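Local coordinates for phosphoribosylaminoimidazole-succinocarboxamide synthase (Pyrococcus horikoshii, PDB 4O83), which catalyses the ATP-dependent joining of L-aspartate to carboxyaminoimidazole ribotide, giving SAICAR in de novo purine synthesis, at residues E81-Y86 with V187-I192; E89-N94 with E118-N123; I24-D29 with G74-I79. One frame throughout, in Å; residues are numbered along the deposited sequence. Where two conformers were deposited one is given.

Interaction 1: residues E81-Y86 with V187-I192; sequences EKLDMY and VLADEI. With AMP (adenosine monophosphate), chain L.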
loop_
_atom_site.group_PDB
_atom_site.type_symbol
_atom_site.label_atom_id
_atom_site.label_comp_id
_atom_site.label_asym_id
_atom_site.label_seq_id
_atom_site.Cartn_x
_atom_site.Cartn_y
_atom_site.Cartn_z
ATOM N N GLU A 81 3.155 6.895 26.617
ATOM C CA GLU A 81 1.995 7.072 27.465
ATOM C C GLU A 81 1.521 5.733 28.015
ATOM O O GLU A 81 1.542 4.719 27.311
ATOM C CB GLU A 81 0.888 7.843 26.753
ATOM C CG GLU A 81 0.179 7.123 25.630
ATOM C CD GLU A 81 -1.043 7.889 25.149
ATOM O OE1 GLU A 81 -1.163 8.108 23.925
ATOM O OE2 GLU A 81 -1.874 8.289 25.993
ATOM N N LYS A 82 1.141 5.742 29.291
ATOM C CA LYS A 82 0.733 4.521 29.971
ATOM C C LYS A 82 -0.680 4.175 29.526
ATOM O O LYS A 82 -1.557 5.033 29.474
ATOM C CB LYS A 82 0.840 4.659 31.497
ATOM C CG LYS A 82 0.739 3.336 32.244
ATOM C CD LYS A 82 1.350 3.412 33.637
ATOM N N LEU A 83 -0.869 2.912 29.166
ATOM C CA LEU A 83 -2.137 2.453 28.627
ATOM C C LEU A 83 -2.706 1.310 29.458
ATOM O O LEU A 83 -1.967 0.585 30.147
ATOM C CB LEU A 83 -1.961 2.001 27.166
ATOM C CG LEU A 83 -1.459 3.022 26.148
ATOM C CD1 LEU A 83 -1.206 2.326 24.833
ATOM C CD2 LEU A 83 -2.457 4.163 25.972
ATOM N N ASP A 84 -4.028 1.173 29.378
ATOM C CA ASP A 84 -4.732 -0.009 29.840
ATOM C C ASP A 84 -4.659 -1.030 28.692
ATOM O O ASP A 84 -5.416 -0.933 27.724
ATOM C CB ASP A 84 -6.182 0.376 30.156
ATOM C CG ASP A 84 -7.004 -0.785 30.650
ATOM O OD1 ASP A 84 -6.464 -1.632 31.398
ATOM O OD2 ASP A 84 -8.199 -0.848 30.292
HETATM N N MSE A 85 -3.728 -1.978 28.797
HETATM C CA MSE A 85 -3.367 -2.850 27.667
HETATM C C MSE A 85 -4.407 -3.911 27.405
HETATM O O MSE A 85 -4.929 -4.521 28.340
HETATM C CB MSE A 85 -2.041 -3.587 27.913
HETATM C CG MSE A 85 -0.812 -2.682 28.040
HETATM SE SE MSE A 85 -0.497 -1.658 26.379
HETATM C CE MSE A 85 -0.027 -3.221 25.262
ATOM N N TYR A 86 -4.695 -4.160 26.129
ATOM C CA TYR A 86 -5.442 -5.371 25.758
ATOM C C TYR A 86 -4.529 -6.591 25.895
ATOM O O TYR A 86 -3.337 -6.513 25.582
ATOM C CB TYR A 86 -6.002 -5.282 24.347
ATOM C CG TYR A 86 -7.096 -4.257 24.182
ATOM C CD1 TYR A 86 -8.422 -4.560 24.506
ATOM C CD2 TYR A 86 -6.811 -2.995 23.668
ATOM C CE1 TYR A 86 -9.426 -3.628 24.338
ATOM C CE2 TYR A 86 -7.802 -2.059 23.492
ATOM C CZ TYR A 86 -9.109 -2.378 23.831
ATOM O OH TYR A 86 -10.073 -1.424 23.656
ATOM N N VAL A 187 -5.023 2.611 21.246
ATOM C CA VAL A 187 -3.708 3.202 20.980
ATOM C C VAL A 187 -2.662 2.114 20.737
ATOM O O VAL A 187 -2.519 1.194 21.540
ATOM C CB VAL A 187 -3.273 4.107 22.171
ATOM C CG1 VAL A 187 -1.862 4.650 21.980
ATOM C CG2 VAL A 187 -4.257 5.268 22.333
ATOM N N LEU A 188 -1.925 2.226 19.631
ATOM C CA LEU A 188 -0.844 1.276 19.323
ATOM C C LEU A 188 0.317 1.416 20.312
ATOM O O LEU A 188 0.760 2.522 20.618
ATOM C CB LEU A 188 -0.364 1.456 17.877
ATOM C CG LEU A 188 0.757 0.541 17.367
ATOM C CD1 LEU A 188 0.303 -0.915 17.316
ATOM C CD2 LEU A 188 1.232 1.015 15.998
ATOM N N ALA A 189 0.804 0.287 20.810
ATOM C CA ALA A 189 1.750 0.276 21.911
ATOM C C ALA A 189 2.991 -0.580 21.641
ATOM O O ALA A 189 3.313 -0.887 20.492
ATOM C CB ALA A 189 1.047 -0.214 23.169
ATOM N N ASP A 190 3.671 -0.950 22.726
ATOM C CA ASP A 190 4.856 -1.816 22.710
ATOM C C ASP A 190 5.968 -1.308 21.781
ATOM O O ASP A 190 6.323 -0.143 21.834
ATOM C CB ASP A 190 4.457 -3.262 22.383
ATOM C CG ASP A 190 5.459 -4.260 22.876
ATOM O OD1 ASP A 190 6.025 -5.000 22.054
ATOM O OD2 ASP A 190 5.688 -4.310 24.089
ATOM N N GLU A 191 6.524 -2.187 20.946
ATOM C CA GLU A 191 7.616 -1.808 20.038
ATOM C C GLU A 191 7.321 -2.210 18.601
ATOM O O GLU A 191 6.450 -3.036 18.347
ATOM C CB GLU A 191 8.946 -2.430 20.491
ATOM C CG GLU A 191 8.988 -3.936 20.292
ATOM C CD GLU A 191 10.252 -4.580 20.794
ATOM O OE1 GLU A 191 11.319 -4.367 20.179
ATOM O OE2 GLU A 191 10.158 -5.318 21.795
ATOM N N ILE A 192 8.039 -1.604 17.660
ATOM C CA ILE A 192 8.047 -2.084 16.281
ATOM C C ILE A 192 9.514 -2.161 15.843
ATOM O O ILE A 192 10.156 -1.141 15.544
ATOM C CB ILE A 192 7.213 -1.192 15.340
ATOM C CG1 ILE A 192 5.768 -1.059 15.840
ATOM C CG2 ILE A 192 7.221 -1.745 13.921
ATOM C CD1 ILE A 192 4.995 0.034 15.157
HETATM P P AMP L . 8.362 -7.037 27.456
HETATM O O1P AMP L . 7.453 -8.245 27.637
HETATM O O2P AMP L . 9.260 -7.090 26.246
HETATM O O3P AMP L . 9.081 -6.637 28.723
HETATM O "O5'" AMP L . 7.353 -5.824 27.091
HETATM C "C5'" AMP L . 7.062 -4.733 27.963
HETATM C "C4'" AMP L . 5.659 -4.868 28.554
HETATM O "O4'" AMP L . 4.995 -3.598 28.636
HETATM C "C3'" AMP L . 4.753 -5.767 27.727
HETATM O "O3'" AMP L . 3.955 -6.502 28.656
HETATM C "C2'" AMP L . 3.871 -4.803 26.964
HETATM O "O2'" AMP L . 2.600 -5.391 26.687
HETATM C "C1'" AMP L . 3.737 -3.652 27.947
HETATM N N9 AMP L . 3.514 -2.346 27.292
HETATM C C8 AMP L . 3.997 -1.960 26.103
HETATM N N7 AMP L . 3.628 -0.698 25.816
HETATM C C5 AMP L . 2.899 -0.239 26.853
HETATM C C6 AMP L . 2.193 1.015 27.217
HETATM N N6 AMP L . 2.191 2.076 26.395
HETATM N N1 AMP L . 1.543 1.069 28.399
HETATM C C2 AMP L . 1.525 0.024 29.248
HETATM N N3 AMP L . 2.139 -1.143 28.983
HETATM C C4 AMP L . 2.824 -1.339 27.828
#
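Met-85, Leu-83 and Ala-189 meet on one side of the adenine of AMP: the selenium of Met-85, modelled as selenomethionine, lies under the fused rings 3.6 Å from C4, and Ala-189 CB sits on the same side, displaced past the rim near N7. The edges of the base are read by backbone. Glu-81 O accepts from N6 (2.9 Å), Leu-83 N donates to N1 (3.1 Å), and Asp-190 N reaches N7 from segment 187-192. This is the adenine pocket of the nucleotide site in the cleft of the SAICAR synthetase fold. Residues 81-83 join strand 77-81 to strand 84-93 and grip N6 and N1 much as the hinge of a protein kinase grips ATP, so the hydrogen bonds they make to the base come from backbone alone, while the Leu-83 side chain packs beside N1 and N6.

Behind the base the two segments meet mainly through apolar side chains; no hydrogen bond links them. Leu-83 CD1 touches both Val-187 CG1 (3.7 Å) and Ala-189 CB (3.8 Å), while its CD2 lies by Val-187 CB, the two side chains crossing at about a right angle. Met-85 bends at both chi2 (-62°) and chi3 (-67°), which folds its chain back beneath the ring and carries CE to Ala-189 CB, 3.8 Å away. Of these side chains Met-85 alone underlies the rings; Ala-189 CB and Leu-83 CD1 continue the apolar surface past the N7 and N6 edge. Farther out, Val-187 CG1 also meets the carboxylate end of Glu-81.

Glu-177, His-68 and Lys-13 also hydrogen-bond the nucleotide, and Lys-175 pairs with the carboxylate of Asp-190. On the ribose side of the base, Asp-190 OD2 rests 3.4 Å from C2' of AMP.

Interaction 2: residues E89-N94 with E118-N123; sequences EVVVRN and ELYYKN. With CD (cadmium ion), chain E; PO4 (phosphate ion), chain J.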
loop_
_atom_site.group_PDB
_atom_site.type_symbol
_atom_site.label_atom_id
_atom_site.label_comp_id
_atom_site.label_asym_id
_atom_site.label_seq_id
_atom_site.Cartn_x
_atom_site.Cartn_y
_atom_site.Cartn_z
ATOM N N GLU A 89 -1.659 -10.265 21.513
ATOM C CA GLU A 89 -0.645 -10.038 20.494
ATOM C C GLU A 89 -1.340 -10.213 19.148
ATOM O O GLU A 89 -1.887 -11.273 18.869
ATOM C CB GLU A 89 0.539 -10.999 20.657
ATOM C CG GLU A 89 1.163 -10.942 22.046
ATOM C CD GLU A 89 2.553 -11.542 22.102
ATOM O OE1 GLU A 89 3.497 -10.907 21.610
ATOM O OE2 GLU A 89 2.710 -12.642 22.654
ATOM N N VAL A 90 -1.347 -9.146 18.343
ATOM C CA VAL A 90 -2.057 -9.098 17.077
ATOM C C VAL A 90 -1.034 -9.252 15.957
ATOM O O VAL A 90 -0.097 -8.455 15.844
ATOM C CB VAL A 90 -2.848 -7.778 16.922
ATOM C CG1 VAL A 90 -3.594 -7.750 15.603
ATOM C CG2 VAL A 90 -3.812 -7.564 18.100
ATOM N N VAL A 91 -1.208 -10.287 15.142
ATOM C CA VAL A 91 -0.235 -10.587 14.102
ATOM C C VAL A 91 -0.848 -10.347 12.740
ATOM O O VAL A 91 -1.968 -10.799 12.470
ATOM C CB VAL A 91 0.352 -12.018 14.241
ATOM C CG1 VAL A 91 1.314 -12.331 13.100
ATOM C CG2 VAL A 91 1.071 -12.181 15.576
ATOM N N VAL A 92 -0.133 -9.581 11.910
ATOM C CA VAL A 92 -0.526 -9.354 10.545
ATOM C C VAL A 92 0.508 -10.015 9.632
ATOM O O VAL A 92 1.725 -9.888 9.855
ATOM C CB VAL A 92 -0.663 -7.853 10.180
ATOM C CG1 VAL A 92 -1.233 -7.718 8.779
ATOM C CG2 VAL A 92 -1.566 -7.116 11.164
ATOM N N ARG A 93 0.009 -10.691 8.595
ATOM C CA ARG A 93 0.852 -11.519 7.754
ATOM C C ARG A 93 0.597 -11.211 6.281
ATOM O O ARG A 93 -0.540 -11.211 5.811
ATOM C CB ARG A 93 0.616 -13.006 8.084
ATOM C CG ARG A 93 0.604 -13.282 9.587
ATOM C CD ARG A 93 0.437 -14.762 9.921
ATOM N NE ARG A 93 1.718 -15.419 9.853
ATOM C CZ ARG A 93 2.330 -16.024 10.861
ATOM N NH1 ARG A 93 1.761 -16.149 12.054
ATOM N NH2 ARG A 93 3.528 -16.542 10.645
ATOM N N ASN A 94 1.672 -10.923 5.559
ATOM C CA ASN A 94 1.598 -10.648 4.123
ATOM C C ASN A 94 2.103 -11.824 3.269
ATOM O O ASN A 94 1.705 -12.005 2.116
ATOM C CB ASN A 94 2.405 -9.388 3.825
ATOM C CG ASN A 94 1.825 -8.165 4.508
ATOM O OD1 ASN A 94 0.657 -7.838 4.304
ATOM N ND2 ASN A 94 2.625 -7.506 5.354
ATOM N N GLU A 118 -4.236 -12.372 12.686
ATOM C CA GLU A 118 -4.401 -13.391 13.723
ATOM C C GLU A 118 -4.364 -12.743 15.116
ATOM O O GLU A 118 -3.572 -11.808 15.351
ATOM C CB GLU A 118 -3.291 -14.437 13.610
ATOM C CG GLU A 118 -3.358 -15.294 12.352
ATOM C CD GLU A 118 -2.092 -16.100 12.106
ATOM O OE1 GLU A 118 -1.081 -15.924 12.845
ATOM O OE2 GLU A 118 -2.087 -16.907 11.149
ATOM N N LEU A 119 -5.226 -13.234 16.009
ATOM C CA LEU A 119 -5.294 -12.798 17.412
ATOM C C LEU A 119 -4.704 -13.876 18.304
ATOM O O LEU A 119 -5.013 -15.057 18.140
ATOM C CB LEU A 119 -6.737 -12.512 17.844
ATOM C CG LEU A 119 -7.513 -11.468 17.034
ATOM C CD1 LEU A 119 -8.939 -11.298 17.519
ATOM C CD2 LEU A 119 -6.800 -10.118 17.066
ATOM N N TYR A 120 -3.852 -13.457 19.238
ATOM C CA TYR A 120 -3.240 -14.346 20.194
ATOM C C TYR A 120 -3.492 -13.794 21.574
ATOM O O TYR A 120 -3.313 -12.585 21.817
ATOM C CB TYR A 120 -1.723 -14.447 19.968
ATOM C CG TYR A 120 -1.392 -15.149 18.692
ATOM C CD1 TYR A 120 -1.238 -16.526 18.669
ATOM C CD2 TYR A 120 -1.308 -14.441 17.477
ATOM C CE1 TYR A 120 -0.959 -17.197 17.478
ATOM C CE2 TYR A 120 -1.021 -15.105 16.286
ATOM C CZ TYR A 120 -0.848 -16.482 16.296
ATOM O OH TYR A 120 -0.603 -17.170 15.127
ATOM N N TYR A 121 -3.912 -14.683 22.471
ATOM C CA TYR A 121 -4.094 -14.345 23.879
ATOM C C TYR A 121 -2.711 -14.259 24.522
ATOM O O TYR A 121 -1.962 -15.248 24.569
ATOM C CB TYR A 121 -4.972 -15.388 24.576
ATOM C CG TYR A 121 -5.093 -15.242 26.080
ATOM C CD1 TYR A 121 -5.192 -13.980 26.692
ATOM C CD2 TYR A 121 -5.132 -16.368 26.891
ATOM C CE1 TYR A 121 -5.310 -13.856 28.078
ATOM C CE2 TYR A 121 -5.249 -16.260 28.269
ATOM C CZ TYR A 121 -5.340 -15.008 28.860
ATOM O OH TYR A 121 -5.464 -14.914 30.230
ATOM N N LYS A 122 -2.377 -13.061 24.990
ATOM C CA LYS A 122 -1.070 -12.794 25.562
ATOM C C LYS A 122 -1.022 -13.414 26.940
ATOM O O LYS A 122 -1.611 -12.881 27.875
ATOM C CB LYS A 122 -0.817 -11.288 25.600
ATOM C CG LYS A 122 0.625 -10.880 25.844
ATOM C CD LYS A 122 0.771 -9.358 25.768
ATOM C CE LYS A 122 2.145 -8.901 26.213
ATOM N NZ LYS A 122 3.213 -9.445 25.330
ATOM N N ASN A 123 -0.336 -14.557 27.033
ATOM C CA ASN A 123 -0.281 -15.393 28.230
ATOM C C ASN A 123 0.872 -16.377 28.099
ATOM O O ASN A 123 0.778 -17.330 27.333
ATOM C CB ASN A 123 -1.610 -16.153 28.414
ATOM C CG ASN A 123 -1.706 -16.877 29.752
ATOM O OD1 ASN A 123 -0.962 -17.825 30.029
ATOM N ND2 ASN A 123 -2.661 -16.458 30.569
HETATM CD CD CD E . 4.322 -13.421 24.158
HETATM P P PO4 J . 5.235 -17.436 13.932
HETATM O O1 PO4 J . 6.512 -16.733 14.330
HETATM O O2 PO4 J . 4.094 -16.874 14.757
HETATM O O3 PO4 J . 4.932 -17.234 12.476
HETATM O O4 PO4 J . 5.423 -18.907 14.190
#
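An antiparallel strand pair in the large sheet of SAICAR synthetase brings Glu-89 opposite Tyr-120, Val-90 opposite Leu-119 and Val-91 opposite Glu-118. Val-91 and Glu-118 exchange two nearly straight backbone bonds (both 2.8 Å), and Glu-89 and Tyr-120 form the other hydrogen-bonded pair. On the face carrying Glu-89, Val-91, Glu-118 and Tyr-120, Val-91 CG2 packs obliquely on Tyr-120 CE2 (3.7 Å).

The polar centre is Glu-118 OE1, gripped from opposite faces of its carboxylate plane: Arg-93 NH1 makes a salt bridge at 3.0 Å, and Tyr-120 OH donates from above the plane at 2.6 Å. Arg-93 bends at chi3 (83°), turning its guanidinium across the carboxylate, the two planes 54° apart. Its NH2 meets O3 of a phosphate ion, probably from the crystallisation liquor, at a doubtfully short distance. Ser-99 N and Arg-198 hold the same ion, consistent with a pocket for the phosphate of the ribotide substrate. A leucine in place of Arg-93 would probably leave Glu-118 without its charged mate and deprive the anion of one of its donors.

Further along, in one of the two conformers modelled for Glu-89, its OE2 binds a cadmium ion at 2.3 Å together with Asp-128. In that conformer Lys-122 lays its CG 3.8 Å from Glu-89 CG, but its NZ makes a salt bridge with Glu-177 instead.

On the other face, Val-90 and Leu-119 lie side by side against helix 143-165. Strand 84-93 bonds on to strand 169-180, while strand 130-131 runs beside strand 111-121.

Interaction 3: residues I24-D29 with G74-I79; sequences IMEFKD and GGNRLI
Arg-77 leans across strand 22-27 between Ile-24 and Glu-26. Its CB starts beside Ile-24 CG2, CG rests 3.8 Å from Glu-26 CG, and CD passes Glu-26 OE2 on the way out. NE then donates to that oxygen at 2.8 Å, almost straight (170°). OE2 lies in the guanidinium plane, but NE meets it from above the carboxylate plane; the two planes are 64° apart. At the tip, NH1 comes near Ile-24 CD1, NH2 stays on the Glu-26 side, and Ile-24 CG2 lies over one guanidinium face toward its rim. Glu-26 reaches across on an extended chain, its chi1 of -174° putting CG opposite the main-chain nitrogen.

Beneath these side chains runs the antiparallel pairing of strands 22-27 and 77-81, central in the four-stranded sheet. Met-25 N bonds to Leu-78 O (2.7 Å), and Leu-78 N returns to Met-25 O. The pairing runs on into the type I turn Gly-74 to Arg-77: Phe-27 N donates to Asn-76 O at 2.8 Å, and Asn-76 ND2 to Phe-27 O, also at 2.8 Å. That side-chain amide thus fastens the turn where the strand pairing ends.

The face of Met-25 and Leu-78 is largely apolar. The CE of Met-25, a selenomethionine, touches Leu-78 CD1 (3.8 Å), and Leu-78 CG meets Phe-27 CE2 at 3.9 Å; helix 45-62 covers Phe-27 and Leu-78, while Met-25 turns to strand 13-17 and His-68.

The chemistry is therefore two-sided: a salt bridge flanked by Ile-24 on the partly exposed face, and largely apolar packing on the buried one.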
loop_
_atom_site.group_PDB
_atom_site.type_symbol
_atom_site.label_atom_id
_atom_site.label_comp_id
_atom_site.label_asym_id
_atom_site.label_seq_id
_atom_site.Cartn_x
_atom_site.Cartn_y
_atom_site.Cartn_z
ATOM N N ILE A 24 8.789 4.985 30.915
ATOM C CA ILE A 24 9.981 4.861 30.115
ATOM C C ILE A 24 10.112 3.420 29.647
ATOM O O ILE A 24 10.084 2.496 30.454
ATOM C CB ILE A 24 11.235 5.308 30.900
ATOM C CG1 ILE A 24 11.184 6.833 31.103
ATOM C CG2 ILE A 24 12.505 4.916 30.152
ATOM C CD1 ILE A 24 12.207 7.386 32.069
HETATM N N MSE A 25 10.239 3.246 28.334
HETATM C CA MSE A 25 10.453 1.932 27.741
HETATM C C MSE A 25 11.916 1.872 27.420
HETATM O O MSE A 25 12.402 2.585 26.537
HETATM C CB MSE A 25 9.578 1.841 26.485
HETATM C CG MSE A 25 9.766 0.539 25.720
HETATM SE SE MSE A 25 8.192 0.318 24.548
HETATM C CE MSE A 25 8.519 1.763 23.259
ATOM N N GLU A 26 12.642 1.027 28.135
ATOM C CA GLU A 26 14.072 0.906 27.893
ATOM C C GLU A 26 14.444 -0.380 27.142
ATOM O O GLU A 26 14.174 -1.477 27.604
ATOM C CB GLU A 26 14.849 0.986 29.201
ATOM C CG GLU A 26 16.347 1.014 28.973
ATOM C CD GLU A 26 17.116 1.218 30.259
ATOM O OE1 GLU A 26 16.864 0.480 31.238
ATOM O OE2 GLU A 26 17.978 2.114 30.278
ATOM N N PHE A 27 15.094 -0.232 25.996
ATOM C CA PHE A 27 15.469 -1.413 25.214
ATOM C C PHE A 27 16.818 -1.967 25.652
ATOM O O PHE A 27 17.791 -1.218 25.766
ATOM C CB PHE A 27 15.486 -1.085 23.721
ATOM C CG PHE A 27 14.135 -0.793 23.142
ATOM C CD1 PHE A 27 13.543 -1.691 22.241
ATOM C CD2 PHE A 27 13.450 0.365 23.478
ATOM C CE1 PHE A 27 12.296 -1.430 21.687
ATOM C CE2 PHE A 27 12.212 0.634 22.936
ATOM C CZ PHE A 27 11.640 -0.255 22.029
ATOM N N LYS A 28 16.870 -3.278 25.878
ATOM C CA LYS A 28 18.082 -3.942 26.371
ATOM C C LYS A 28 18.816 -4.593 25.220
ATOM O O LYS A 28 18.252 -4.766 24.140
ATOM C CB LYS A 28 17.725 -5.008 27.421
ATOM C CG LYS A 28 17.083 -4.469 28.697
ATOM C CD LYS A 28 16.012 -5.417 29.224
ATOM C CE LYS A 28 16.580 -6.689 29.842
ATOM N NZ LYS A 28 15.526 -7.726 30.036
ATOM N N ASP A 29 20.070 -4.967 25.458
ATOM C CA ASP A 29 20.867 -5.701 24.474
ATOM C C ASP A 29 20.665 -7.223 24.550
ATOM O O ASP A 29 21.234 -7.967 23.747
ATOM C CB ASP A 29 22.349 -5.339 24.614
ATOM C CG ASP A 29 22.676 -3.970 24.023
ATOM O OD1 ASP A 29 23.859 -3.554 24.080
ATOM O OD2 ASP A 29 21.745 -3.316 23.499
ATOM N N GLY A 74 17.115 9.334 25.460
ATOM C CA GLY A 74 18.386 8.623 25.342
ATOM C C GLY A 74 18.332 7.585 24.236
ATOM O O GLY A 74 17.244 7.183 23.805
ATOM N N GLY A 75 19.506 7.142 23.794
ATOM C CA GLY A 75 19.641 6.209 22.682
ATOM C C GLY A 75 18.697 5.022 22.690
ATOM O O GLY A 75 18.135 4.684 21.650
ATOM N N ASN A 76 18.520 4.399 23.859
ATOM C CA ASN A 76 17.692 3.194 23.992
ATOM C C ASN A 76 16.470 3.356 24.915
ATOM O O ASN A 76 15.983 2.391 25.492
ATOM C CB ASN A 76 18.548 2.013 24.446
ATOM C CG ASN A 76 19.026 2.158 25.871
ATOM O OD1 ASN A 76 19.146 3.270 26.387
ATOM N ND2 ASN A 76 19.309 1.030 26.520
ATOM N N ARG A 77 15.987 4.583 25.051
ATOM C CA ARG A 77 14.891 4.867 25.964
ATOM C C ARG A 77 13.826 5.718 25.297
ATOM O O ARG A 77 14.097 6.830 24.820
ATOM C CB ARG A 77 15.386 5.570 27.224
ATOM C CG ARG A 77 16.125 4.680 28.198
ATOM C CD ARG A 77 16.637 5.514 29.356
ATOM N NE ARG A 77 16.838 4.691 30.541
ATOM C CZ ARG A 77 16.640 5.116 31.782
ATOM N NH1 ARG A 77 16.233 6.363 32.002
ATOM N NH2 ARG A 77 16.846 4.291 32.797
ATOM N N LEU A 78 12.613 5.178 25.257
ATOM C CA LEU A 78 11.468 5.917 24.761
ATOM C C LEU A 78 10.572 6.311 25.915
ATOM O O LEU A 78 10.443 5.583 26.902
ATOM C CB LEU A 78 10.680 5.096 23.725
ATOM C CG LEU A 78 11.360 4.440 22.507
ATOM C CD1 LEU A 78 10.382 4.390 21.333
ATOM C CD2 LEU A 78 12.665 5.089 22.062
ATOM N N ILE A 79 9.959 7.479 25.792
ATOM C CA ILE A 79 8.936 7.894 26.730
ATOM C C ILE A 79 7.607 7.611 26.043
ATOM O O ILE A 79 7.372 8.041 24.910
ATOM C CB ILE A 79 9.044 9.390 27.092
ATOM C CG1 ILE A 79 10.395 9.695 27.750
ATOM C CG2 ILE A 79 7.910 9.799 28.029
ATOM C CD1 ILE A 79 10.910 11.089 27.450
#

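Interactions 1 and 3 meet directly at the nucleotide cleft, although their centres are about 15 Å apart: Asp-190 O lies 3.2 Å from Met-25 CE, and Glu-191 OE1 lies 3.4 Å from Phe-27 CE1. Strand 77-81 of interaction 3 leads straight into the adenine-binding residues of interaction 1, and the Met-25 side chain comes to about 5 Å from AMP. From there strand 84-93 runs on into interaction 2, whose centre is also about 15 Å from that of interaction 1; its Lys-122 side chain approaches AMP to about 4 Å. Interactions 2 and 3, about 24 Å apart between centres, flank the chain's centre on opposite sides and do not touch.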